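Side-chain contacts in legionella ubiquitin-specific protease A domain-containing protein (Legionella pneumophila subsp. pneumophila, PDB 5DGG), which probably acts as a papain-like (clan CA) cysteine protease of the Legionella ubiquitin-specific protease A family, consistent with deubiquitinating metaeffector activity: residues Ala129-Cys132 against Gly133-Cys137; Val171-Met174 against Thr175-Glu179; Cys137-Ser140 against His141-Met144; His9-Thr12 against Leu13-Lys17; Gly93-Val96 against Leu97-Tyr100. One frame throughout, in Å; residues are numbered along the deposited sequence.

Interaction 1 (Ala129-Cys132 against Gly133-Cys137)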
loop_
_atom_site.group_PDB
_atom_site.type_symbol
_atom_site.label_atom_id
_atom_site.label_comp_id
_atom_site.label_asym_id
_atom_site.label_seq_id
_atom_site.Cartn_x
_atom_site.Cartn_y
_atom_site.Cartn_z
ATOM N N ALA A 129 9.270 13.145 -6.202
ATOM C CA ALA A 129 9.510 11.704 -6.351
ATOM C C ALA A 129 9.996 11.040 -5.052
ATOM O O ALA A 129 9.544 9.927 -4.688
ATOM C CB ALA A 129 10.513 11.460 -7.486
ATOM N N TYR A 130 10.905 11.727 -4.342
ATOM C CA TYR A 130 11.606 11.087 -3.234
ATOM C C TYR A 130 10.706 10.607 -2.088
ATOM O O TYR A 130 11.110 9.726 -1.376
ATOM C CB TYR A 130 12.723 11.968 -2.662
ATOM C CG TYR A 130 12.267 13.068 -1.745
ATOM C CD1 TYR A 130 12.359 12.931 -0.354
ATOM C CD2 TYR A 130 11.762 14.269 -2.245
ATOM C CE1 TYR A 130 11.927 13.935 0.503
ATOM C CE2 TYR A 130 11.322 15.267 -1.391
ATOM C CZ TYR A 130 11.422 15.095 -0.023
ATOM O OH TYR A 130 11.037 16.100 0.824
ATOM N N SER A 131 9.525 11.208 -1.896
ATOM C CA SER A 131 8.727 10.922 -0.714
ATOM C C SER A 131 7.547 9.949 -0.988
ATOM O O SER A 131 6.750 9.741 -0.109
ATOM C CB SER A 131 8.215 12.206 -0.086
ATOM O OG SER A 131 7.419 12.951 -0.999
ATOM N N CYS A 132 7.488 9.311 -2.161
ATOM C CA CYS A 132 6.340 8.469 -2.495
ATOM C C CYS A 132 6.277 7.277 -1.547
ATOM O O CYS A 132 5.218 6.888 -1.166
ATOM C CB CYS A 132 6.392 8.001 -3.944
ATOM S SG CYS A 132 6.066 9.278 -5.183
ATOM N N GLY A 133 7.432 6.727 -1.182
ATOM C CA GLY A 133 7.541 5.641 -0.211
ATOM C C GLY A 133 6.969 6.003 1.135
ATOM O O GLY A 133 6.242 5.213 1.759
ATOM N N ASP A 134 7.346 7.200 1.596
ATOM C CA ASP A 134 6.908 7.710 2.870
ATOM C C ASP A 134 5.394 7.845 2.921
ATOM O O ASP A 134 4.736 7.417 3.887
ATOM C CB ASP A 134 7.557 9.094 3.133
ATOM C CG ASP A 134 9.089 9.066 2.975
ATOM O OD1 ASP A 134 9.621 8.936 1.827
ATOM O OD2 ASP A 134 9.760 9.196 4.025
ATOM N N PHE A 135 4.851 8.503 1.919
ATOM C CA PHE A 135 3.397 8.602 1.788
ATOM C C PHE A 135 2.733 7.235 1.750
ATOM O O PHE A 135 1.723 7.030 2.423
ATOM C CB PHE A 135 2.988 9.405 0.531
ATOM C CG PHE A 135 3.027 10.920 0.711
ATOM C CD1 PHE A 135 1.910 11.598 1.120
ATOM C CD2 PHE A 135 4.176 11.657 0.432
ATOM C CE1 PHE A 135 1.933 12.972 1.301
ATOM C CE2 PHE A 135 4.219 13.029 0.600
ATOM C CZ PHE A 135 3.092 13.688 1.036
ATOM N N THR A 136 3.264 6.305 0.955
ATOM C CA THR A 136 2.623 5.020 0.802
ATOM C C THR A 136 2.681 4.213 2.124
ATOM O O THR A 136 1.691 3.562 2.513
ATOM C CB THR A 136 3.241 4.265 -0.425
ATOM O OG1 THR A 136 2.868 4.964 -1.624
ATOM C CG2 THR A 136 2.732 2.870 -0.470
ATOM N N CYS A 137 3.800 4.291 2.844
ATOM C CA CYS A 137 3.951 3.607 4.118
ATOM C C CYS A 137 3.001 4.157 5.145
ATOM O O CYS A 137 2.252 3.405 5.837
ATOM C CB CYS A 137 5.378 3.712 4.648
ATOM S SG CYS A 137 6.508 2.547 3.893
HETATM O O HOH W 1 10.344 7.154 -1.388
#
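The F135 ring turns its edge to S131: the carbonyl O of S131 lies in the ring plane 3.3 Å from F135 CD2, and S131 OG stands 3.6 Å from F135 CE2. One face of the other ring, that of Y130, carries S131 CB 4.1 Å above its centre, while its hydroxyl bonds to N170 and Q126. S131 is therefore held between a tyrosine face and a phenylalanine edge, and its OG bonds to Q126. It sits at the N-cap position of helix 132-146, but its side chain makes no capping bond. F135 CG stands anti to its own carbonyl carbon (chi1 -82°), which swings the ring back toward the start of the helix. There the S131 carbonyl meets both the ring edge and the amide of the same residue, with F135 N to S131 O 3.0 Å and almost straight at 176°. One residue on, T136 N bonds to C132 O at 2.9 Å. The D134 carboxylate folds over the preceding backbone, OD1 lying 3.3 Å from S131 CA; its charge is met by R173 and its other oxygen, OD2, by T176, both on helix 171-183. One water bridges the backbone ahead of the helix to its first turn, donating to Y130 O at 2.7 Å and accepting from G133 N at 3.0 Å. C132 thus opens a buried helix directly after a tightly tethered turn. Papain-like peptidases carry their nucleophile at the start of such a helix, and C132 probably occupies the equivalent place.

Interaction 2 (Val171-Met174 against Thr175-Glu179); sequences VLRM and TTREE
The carbonyl oxygen of L172 is gripped twice, by the amide T176 N at 2.8 Å and by the hydroxyl T175 OG1 at 2.9 Å. The amide bond continues the helical pattern, whereas the hydroxyl approaches from the flank, at a C=O...O angle of 115°. This reach depends on T175 holding OG1 between its own backbone N and carbonyl carbon (chi1 57°), with CG2 left beside V171 O. T176 adopts the same rotamer, putting its OG1 2.9 Å from R173 O, but that hydroxyl also faces D134 and its proton could serve either oxygen. The R173 chain, bent twice, passes over T176, with R173 CD 3.7 Å from T176 OG1. One turn further, R177 lies against it, the two CD atoms of R173 and R177 being 4.0 Å apart. Their guanidinium planes are nearly parallel, 18° apart, and the like-charged NH1 groups of R173 and R177 keep 4.8 Å from each other. The salt bridge of R173 to D134 and its bond to the D4 carbonyl probably offset that proximity. On the more exposed flank, the E178 carboxylate pairs with R181. T175 turns toward helix 156-165. The whole is an amphipathic helix, 171-183, the last of this domain fragment: L172 and T176 face helices 132-146 and 8-14, while M174, R177 and E178 are exposed, and T175 OG1 adds an intrahelical side-chain to backbone bond.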
loop_
_atom_site.group_PDB
_atom_site.type_symbol
_atom_site.label_atom_id
_atom_site.label_comp_id
_atom_site.label_asym_id
_atom_site.label_seq_id
_atom_site.Cartn_x
_atom_site.Cartn_y
_atom_site.Cartn_z
ATOM N N VAL A 171 8.614 16.724 7.249
ATOM C CA VAL A 171 8.333 16.124 8.565
ATOM C C VAL A 171 7.940 14.653 8.480
ATOM O O VAL A 171 8.211 13.876 9.421
ATOM C CB VAL A 171 7.252 16.865 9.378
ATOM C CG1 VAL A 171 7.704 18.273 9.720
ATOM C CG2 VAL A 171 5.902 16.838 8.670
ATOM N N LEU A 172 7.314 14.247 7.369
ATOM C CA LEU A 172 6.989 12.829 7.186
ATOM C C LEU A 172 8.276 12.005 7.022
ATOM O O LEU A 172 8.462 10.957 7.665
ATOM C CB LEU A 172 6.011 12.637 6.035
ATOM C CG LEU A 172 5.381 11.243 5.947
ATOM C CD1 LEU A 172 4.443 10.880 7.131
ATOM C CD2 LEU A 172 4.640 11.126 4.616
ATOM N N ARG A 173 9.193 12.477 6.208
ATOM C CA ARG A 173 10.521 11.853 6.114
ATOM C C ARG A 173 11.262 11.809 7.461
ATOM O O ARG A 173 11.894 10.795 7.805
ATOM C CB ARG A 173 11.355 12.541 5.043
ATOM C CG ARG A 173 12.807 12.078 4.917
ATOM C CD ARG A 173 12.983 10.564 4.725
ATOM N NE ARG A 173 12.347 9.991 3.525
ATOM C CZ ARG A 173 12.935 9.825 2.353
ATOM N NH1 ARG A 173 14.199 10.218 2.176
ATOM N NH2 ARG A 173 12.266 9.283 1.322
ATOM N N MET A 174 11.119 12.856 8.272
ATOM C CA MET A 174 11.699 12.787 9.601
ATOM C C MET A 174 11.041 11.720 10.469
ATOM O O MET A 174 11.746 11.004 11.173
ATOM C CB MET A 174 11.647 14.127 10.319
ATOM C CG MET A 174 12.863 14.299 11.214
ATOM S SD MET A 174 12.481 14.999 12.815
ATOM C CE MET A 174 14.055 15.814 13.153
ATOM N N THR A 175 9.716 11.576 10.426
ATOM C CA THR A 175 9.102 10.520 11.225
ATOM C C THR A 175 9.449 9.131 10.669
ATOM O O THR A 175 9.602 8.191 11.435
ATOM C CB THR A 175 7.580 10.690 11.419
ATOM O OG1 THR A 175 6.917 10.760 10.157
ATOM C CG2 THR A 175 7.266 11.967 12.181
ATOM N N THR A 176 9.606 8.995 9.355
ATOM C CA THR A 176 9.941 7.693 8.807
ATOM C C THR A 176 11.391 7.303 9.230
ATOM O O THR A 176 11.642 6.137 9.573
ATOM C CB THR A 176 9.697 7.587 7.288
ATOM O OG1 THR A 176 10.466 8.548 6.599
ATOM C CG2 THR A 176 8.236 7.815 6.956
ATOM N N ARG A 177 12.311 8.262 9.271
ATOM C CA ARG A 177 13.682 7.988 9.758
ATOM C C ARG A 177 13.680 7.548 11.201
ATOM O O ARG A 177 14.152 6.458 11.540
ATOM C CB ARG A 177 14.564 9.220 9.603
ATOM C CG ARG A 177 14.900 9.491 8.153
ATOM C CD ARG A 177 15.345 10.923 7.890
ATOM N NE ARG A 177 16.807 11.096 7.897
ATOM C CZ ARG A 177 17.632 10.647 6.944
ATOM N NH1 ARG A 177 17.165 9.960 5.900
ATOM N NH2 ARG A 177 18.939 10.862 7.040
ATOM N N GLU A 178 13.110 8.395 12.047
ATOM C CA GLU A 178 13.002 8.103 13.470
ATOM C C GLU A 178 12.323 6.794 13.764
ATOM O O GLU A 178 12.796 6.042 14.596
ATOM C CB GLU A 178 12.254 9.214 14.215
ATOM C CG GLU A 178 13.136 10.307 14.764
ATOM C CD GLU A 178 14.355 9.758 15.498
ATOM O OE1 GLU A 178 15.480 10.058 15.051
ATOM O OE2 GLU A 178 14.197 9.003 16.491
ATOM N N GLU A 179 11.215 6.503 13.110
ATOM C CA GLU A 179 10.496 5.258 13.410
ATOM C C GLU A 179 11.306 4.047 12.939
ATOM O O GLU A 179 11.211 2.946 13.508
ATOM C CB GLU A 179 9.098 5.246 12.779
ATOM C CG GLU A 179 8.147 6.249 13.416
ATOM C CD GLU A 179 8.022 6.067 14.907
ATOM O OE1 GLU A 179 7.463 5.042 15.341
ATOM O OE2 GLU A 179 8.495 6.947 15.657
#

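Interaction 3 (Cys137-Ser140 against His141-Met144); sequences CAYS and HKKM
Y139 and K143 run side by side because their first torsions differ: Y139 sends CG anti to its backbone N (chi1 -168°), while K143 puts CG anti to its carbonyl carbon (chi1 -61°) and bends twice more. Their side chains consequently point the same way, with K143 CD 3.7 Å from Y139 CE2. K142, extended throughout, crosses from the same side of the ring plane, its CD 4.1 Å from Y139 CE1. The two lysine methylene chains thus meet the two long flanks of the tyrosine ring. The ends of these chains are polar: Y139 OH and K143 NZ converge on E84, and K143 NZ also pairs with E146. H141 turns the other way, and its ring edge meets the preceding turn, with H141 CD2 3.0 Å from C137 O near the ring plane. The same carbonyl accepts H141 N at 3.0 Å and 161°, so amide and ring edge both lean on it. K143 N bonds to Y139 O at 2.8 Å, and S140 O takes M144 N at 2.9 Å. S140 OG bonds back to T136 O and also to Y68 OH. Buried in the middle of the chain, this part of helix 132-146 has the sheet on the side of S140 and K143, which touch M56 of strand 54-60. Y139 stacks with F86, A138 and Y139 touch L162 of helix 156-165, and H141 NE2 ties to L14 O at the end of helix 8-14.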
loop_
_atom_site.group_PDB
_atom_site.type_symbol
_atom_site.label_atom_id
_atom_site.label_comp_id
_atom_site.label_asym_id
_atom_site.label_seq_id
_atom_site.Cartn_x
_atom_site.Cartn_y
_atom_site.Cartn_z
ATOM N N CYS A 137 3.800 4.291 2.844
ATOM C CA CYS A 137 3.951 3.607 4.118
ATOM C C CYS A 137 3.001 4.157 5.145
ATOM O O CYS A 137 2.252 3.405 5.837
ATOM C CB CYS A 137 5.378 3.712 4.648
ATOM S SG CYS A 137 6.508 2.547 3.893
ATOM N N ALA A 138 2.941 5.488 5.211
ATOM C CA ALA A 138 2.082 6.128 6.188
ATOM C C ALA A 138 0.612 5.911 5.851
ATOM O O ALA A 138 -0.220 5.672 6.732
ATOM C CB ALA A 138 2.383 7.605 6.289
ATOM N N TYR A 139 0.273 6.017 4.578
ATOM C CA TYR A 139 -1.116 5.750 4.158
ATOM C C TYR A 139 -1.559 4.297 4.469
ATOM O O TYR A 139 -2.736 4.059 4.858
ATOM C CB TYR A 139 -1.339 6.170 2.699
ATOM C CG TYR A 139 -2.801 6.207 2.250
ATOM C CD1 TYR A 139 -3.576 7.302 2.480
ATOM C CD2 TYR A 139 -3.384 5.109 1.589
ATOM C CE1 TYR A 139 -4.910 7.347 2.132
ATOM C CE2 TYR A 139 -4.713 5.140 1.186
ATOM C CZ TYR A 139 -5.480 6.272 1.469
ATOM O OH TYR A 139 -6.785 6.377 1.099
ATOM N N SER A 140 -0.613 3.357 4.307
ATOM C CA SER A 140 -0.854 1.984 4.612
ATOM C C SER A 140 -1.154 1.773 6.124
ATOM O O SER A 140 -1.991 0.950 6.529
ATOM C CB SER A 140 0.332 1.127 4.146
ATOM O OG SER A 140 0.458 1.164 2.723
ATOM N N HIS A 141 -0.417 2.464 6.971
ATOM C CA HIS A 141 -0.734 2.502 8.392
ATOM C C HIS A 141 -2.141 3.094 8.635
ATOM O O HIS A 141 -2.917 2.559 9.405
ATOM C CB HIS A 141 0.347 3.276 9.133
ATOM C CG HIS A 141 1.603 2.494 9.342
ATOM N ND1 HIS A 141 1.754 1.603 10.381
ATOM C CD2 HIS A 141 2.732 2.406 8.614
ATOM C CE1 HIS A 141 2.937 1.027 10.302
ATOM N NE2 HIS A 141 3.551 1.497 9.239
ATOM N N LYS A 142 -2.476 4.188 7.964
ATOM C CA LYS A 142 -3.793 4.752 8.083
ATOM C C LYS A 142 -4.863 3.726 7.711
ATOM O O LYS A 142 -5.891 3.602 8.419
ATOM C CB LYS A 142 -3.922 5.962 7.182
ATOM C CG LYS A 142 -5.333 6.543 7.173
ATOM C CD LYS A 142 -5.491 7.676 6.175
ATOM C CE LYS A 142 -6.739 8.476 6.565
ATOM N NZ LYS A 142 -7.032 9.538 5.580
ATOM N N LYS A 143 -4.635 2.985 6.616
ATOM C CA LYS A 143 -5.599 1.948 6.241
ATOM C C LYS A 143 -5.693 0.811 7.261
ATOM O O LYS A 143 -6.772 0.259 7.504
ATOM C CB LYS A 143 -5.327 1.377 4.833
ATOM C CG LYS A 143 -5.413 2.357 3.710
ATOM C CD LYS A 143 -6.685 3.128 3.540
ATOM C CE LYS A 143 -7.908 2.291 3.327
ATOM N NZ LYS A 143 -9.013 3.189 2.811
ATOM N N MET A 144 -4.558 0.464 7.844
ATOM C CA MET A 144 -4.482 -0.542 8.859
ATOM C C MET A 144 -5.446 -0.215 9.995
ATOM O O MET A 144 -6.279 -1.051 10.399
ATOM C CB MET A 144 -3.046 -0.631 9.369
ATOM C CG MET A 144 -2.725 -1.888 10.079
ATOM S SD MET A 144 -2.596 -3.323 8.969
ATOM C CE MET A 144 -2.377 -4.477 10.314
#

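Interaction 4 (His9-Thr12 against Leu13-Lys17)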
loop_
_atom_site.group_PDB
_atom_site.type_symbol
_atom_site.label_atom_id
_atom_site.label_comp_id
_atom_site.label_asym_id
_atom_site.label_seq_id
_atom_site.Cartn_x
_atom_site.Cartn_y
_atom_site.Cartn_z
ATOM N N HIS A 9 13.760 -2.557 0.844
ATOM C CA HIS A 9 14.033 -2.954 2.216
ATOM C C HIS A 9 13.494 -1.921 3.186
ATOM O O HIS A 9 12.987 -2.275 4.238
ATOM C CB HIS A 9 15.533 -3.227 2.469
ATOM C CG HIS A 9 16.430 -2.054 2.216
ATOM N ND1 HIS A 9 17.057 -1.840 1.004
ATOM C CD2 HIS A 9 16.838 -1.048 3.031
ATOM C CE1 HIS A 9 17.796 -0.746 1.078
ATOM N NE2 HIS A 9 17.678 -0.242 2.294
ATOM N N ASP A 10 13.574 -0.647 2.818
ATOM C CA ASP A 10 13.022 0.437 3.640
ATOM C C ASP A 10 11.522 0.250 3.785
ATOM O O ASP A 10 10.993 0.400 4.885
ATOM C CB ASP A 10 13.279 1.806 3.016
ATOM C CG ASP A 10 14.753 2.089 2.794
ATOM O OD1 ASP A 10 15.555 1.800 3.707
ATOM O OD2 ASP A 10 15.095 2.637 1.725
ATOM N N MET A 11 10.838 -0.083 2.680
ATOM C CA MET A 11 9.378 -0.283 2.745
ATOM C C MET A 11 9.079 -1.506 3.611
ATOM O O MET A 11 8.184 -1.484 4.459
ATOM C CB MET A 11 8.760 -0.491 1.358
ATOM C CG MET A 11 8.916 0.658 0.358
ATOM S SD MET A 11 8.031 2.140 0.887
ATOM C CE MET A 11 6.363 1.551 0.468
ATOM N N THR A 12 9.818 -2.589 3.380
ATOM C CA THR A 12 9.625 -3.813 4.163
ATOM C C THR A 12 9.718 -3.506 5.659
ATOM O O THR A 12 8.872 -3.911 6.426
ATOM C CB THR A 12 10.629 -4.883 3.734
ATOM O OG1 THR A 12 10.397 -5.195 2.352
ATOM C CG2 THR A 12 10.475 -6.127 4.581
ATOM N N LEU A 13 10.689 -2.701 6.052
ATOM C CA LEU A 13 10.882 -2.394 7.460
ATOM C C LEU A 13 9.715 -1.589 8.015
ATOM O O LEU A 13 9.229 -1.890 9.111
ATOM C CB LEU A 13 12.201 -1.631 7.681
ATOM C CG LEU A 13 12.811 -1.727 9.082
ATOM C CD1 LEU A 13 13.281 -3.154 9.351
ATOM C CD2 LEU A 13 13.956 -0.735 9.263
ATOM N N LEU A 14 9.241 -0.593 7.263
ATOM C CA LEU A 14 8.288 0.369 7.821
ATOM C C LEU A 14 6.798 0.093 7.564
ATOM O O LEU A 14 5.952 0.606 8.276
ATOM C CB LEU A 14 8.607 1.763 7.324
ATOM C CG LEU A 14 8.202 2.913 8.246
ATOM C CD1 LEU A 14 8.424 2.641 9.736
ATOM C CD2 LEU A 14 9.048 4.101 7.846
ATOM N N MET A 15 6.486 -0.666 6.529
ATOM C CA MET A 15 5.096 -1.054 6.251
ATOM C C MET A 15 4.480 -1.767 7.458
ATOM O O MET A 15 5.178 -2.444 8.205
ATOM C CB MET A 15 5.010 -1.940 5.001
ATOM C CG MET A 15 5.092 -1.190 3.671
ATOM S SD MET A 15 3.622 -0.239 3.220
ATOM C CE MET A 15 2.418 -1.577 2.959
ATOM N N PRO A 16 3.168 -1.603 7.661
ATOM C CA PRO A 16 2.463 -2.435 8.663
ATOM C C PRO A 16 2.618 -3.904 8.277
ATOM O O PRO A 16 2.933 -4.204 7.119
ATOM C CB PRO A 16 0.992 -2.017 8.525
ATOM C CG PRO A 16 0.889 -1.331 7.205
ATOM C CD PRO A 16 2.246 -0.793 6.844
ATOM N N LYS A 17 2.442 -4.782 9.250
ATOM C CA LYS A 17 2.609 -6.209 9.075
ATOM C C LYS A 17 1.236 -6.833 9.121
ATOM O O LYS A 17 0.349 -6.299 9.792
ATOM C CB LYS A 17 3.432 -6.814 10.234
ATOM C CG LYS A 17 4.796 -6.191 10.474
ATOM C CD LYS A 17 5.722 -6.437 9.309
ATOM C CE LYS A 17 6.681 -5.260 9.092
ATOM N NZ LYS A 17 7.033 -5.146 7.639
#
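The C-terminal turn of helix 8-14 is closed by a backbone bond from M15 N to M11 O, 2.8 Å long with an N-H...O angle of 164°. M15 is the first residue to leave helical angles, yet its amide still completes the helical pattern. L14 N bonds to D10 O at 3.1 Å and weakly to M11 O. From the following loop, K17 returns toward this helix end: bends at both chi2 (-66°) and chi3 bring the amine back over the residues it follows. K17 NZ is modelled 2.5 Å from T12 O, too close for the detail of that contact to be trusted, and the same NZ has a long, weak bond to M15 O at 3.3 Å. A positively charged ammonium would probably be favoured by the carbonyl end of the helix. The twice-bent methionines M11 and M15 meet loosely on the buried side, M11 CE 4.3 Å from M15 SD, and both touch strand 22-29, at V27 and V24. L14 points instead at helix 171-183, where it packs against T176 and T180. D10 and T12 bond back to Q7 and D8.

Interaction 5 (Gly93-Val96 against Leu97-Tyr100); sequences GAAV and LDDY
V96 and L97, on the approach to helix 98-108, lie next to each other with V96 CG1 4.2 Å from L97 CG, though V96 was modelled in two conformers. With CG anti to its carbonyl carbon (chi1 -66°), L97 directs its isobutyl group at L85 and V67 of the sheet, while its CB stays 3.6 Å from A94 O. D98 has the same first torsion but, one position further round the helix, carries its carboxylate back along the A94-A95 backbone, D98 CG 3.7 Å from A95 O, and OD1 is taken by H119 of strand 115-120. The backbone bonds of the same residues run from i+3 to i. L97 N bonds to A94 O at 2.8 Å, and D98 N to A95 O at 3.1 Å with an N-H...O angle of 168°. In the second of these the donor stands well above the carbonyl plane, 61° out of it. Two waters then fill the places where four-residue bonds would come. One donates to A95 O at 2.8 Å and accepts from D99 N; the other donates to V96 O at 2.7 Å and accepts from Y100 N. Water thus enters the first turn on the solvent side while L97 anchors the inner side. This hydrated, 3-10-like lead into helix 98-108 lays the helix start against the mixed sheet, in the crossover from strand 81-86 to strand 115-120.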
loop_
_atom_site.group_PDB
_atom_site.type_symbol
_atom_site.label_atom_id
_atom_site.label_comp_id
_atom_site.label_asym_id
_atom_site.label_seq_id
_atom_site.Cartn_x
_atom_site.Cartn_y
_atom_site.Cartn_z
ATOM N N GLY A 93 -2.889 9.896 -11.121
ATOM C CA GLY A 93 -1.741 9.072 -11.464
ATOM C C GLY A 93 -1.909 7.597 -11.122
ATOM O O GLY A 93 -1.169 6.764 -11.622
ATOM N N ALA A 94 -2.881 7.247 -10.267
ATOM C CA ALA A 94 -3.090 5.840 -9.938
ATOM C C ALA A 94 -3.566 4.997 -11.135
ATOM O O ALA A 94 -3.514 3.758 -11.110
ATOM C CB ALA A 94 -4.072 5.724 -8.772
ATOM N N ALA A 95 -4.021 5.662 -12.202
ATOM C CA ALA A 95 -4.475 5.009 -13.445
ATOM C C ALA A 95 -3.428 4.058 -13.988
ATOM O O ALA A 95 -3.747 3.039 -14.612
ATOM C CB ALA A 95 -4.833 6.067 -14.494
ATOM N N VAL A 96 -2.182 4.351 -13.673
ATOM C CA VAL A 96 -1.085 3.538 -14.134
ATOM C C VAL A 96 -1.152 2.104 -13.562
ATOM O O VAL A 96 -0.546 1.186 -14.096
ATOM C CB VAL A 96 0.252 4.264 -13.828
ATOM C CG1 VAL A 96 0.714 4.027 -12.399
ATOM C CG2 VAL A 96 1.318 3.871 -14.813
ATOM N N LEU A 97 -1.906 1.892 -12.480
ATOM C CA LEU A 97 -2.048 0.566 -11.890
ATOM C C LEU A 97 -3.286 -0.199 -12.287
ATOM O O LEU A 97 -3.383 -1.367 -11.910
ATOM C CB LEU A 97 -2.011 0.608 -10.345
ATOM C CG LEU A 97 -0.676 1.045 -9.725
ATOM C CD1 LEU A 97 -0.775 1.009 -8.220
ATOM C CD2 LEU A 97 0.473 0.193 -10.171
ATOM N N ASP A 98 -4.219 0.404 -13.020
ATOM C CA ASP A 98 -5.512 -0.258 -13.276
ATOM C C ASP A 98 -5.315 -1.598 -13.969
ATOM O O ASP A 98 -5.774 -2.635 -13.485
ATOM C CB ASP A 98 -6.459 0.601 -14.118
ATOM C CG ASP A 98 -6.989 1.824 -13.386
ATOM O OD1 ASP A 98 -6.714 2.023 -12.173
ATOM O OD2 ASP A 98 -7.655 2.672 -14.035
ATOM N N ASP A 99 -4.577 -1.599 -15.078
ATOM C CA ASP A 99 -4.401 -2.814 -15.880
ATOM C C ASP A 99 -3.584 -3.835 -15.157
ATOM O O ASP A 99 -3.889 -5.008 -15.221
ATOM C CB ASP A 99 -3.660 -2.497 -17.177
ATOM C CG ASP A 99 -4.558 -1.876 -18.212
ATOM O OD1 ASP A 99 -5.714 -2.353 -18.365
ATOM O OD2 ASP A 99 -4.110 -0.900 -18.860
ATOM N N TYR A 100 -2.541 -3.340 -14.493
ATOM C CA TYR A 100 -1.605 -4.149 -13.748
ATOM C C TYR A 100 -2.311 -4.940 -12.693
ATOM O O TYR A 100 -2.135 -6.166 -12.607
ATOM C CB TYR A 100 -0.506 -3.285 -13.104
ATOM C CG TYR A 100 0.526 -4.070 -12.323
ATOM C CD1 TYR A 100 1.489 -4.839 -12.993
ATOM C CD2 TYR A 100 0.555 -4.064 -10.938
ATOM C CE1 TYR A 100 2.438 -5.555 -12.282
ATOM C CE2 TYR A 100 1.492 -4.785 -10.226
ATOM C CZ TYR A 100 2.447 -5.519 -10.925
ATOM O OH TYR A 100 3.382 -6.264 -10.280
HETATM O O HOH W 2 -3.769 0.817 -16.372
HETATM O O HOH W 3 -1.287 -0.792 -15.819
#

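Interactions 1 and 3 are buried and share helix 132-146, joined at C137. Interactions 2 and 4 are partly buried, on flanking helices that pack against it: D134 binds helix 171-183 through charge and hydroxyl, C137 meets M11 through sulfur, and L14 reaches T176. Interaction 5 stands apart, across the chain's centre from 2 and 4, with about 17 Å between its nearest atoms and those of interaction 2. Chemistry follows place. Ring edges recur in the two buried contacts, alongside ion pairs; threonine hydroxyls and arginines mark the partly exposed interaction 2, interaction 4 ends its helix with a backbone bond and a methionine pair, and water completes the turn in interaction 5.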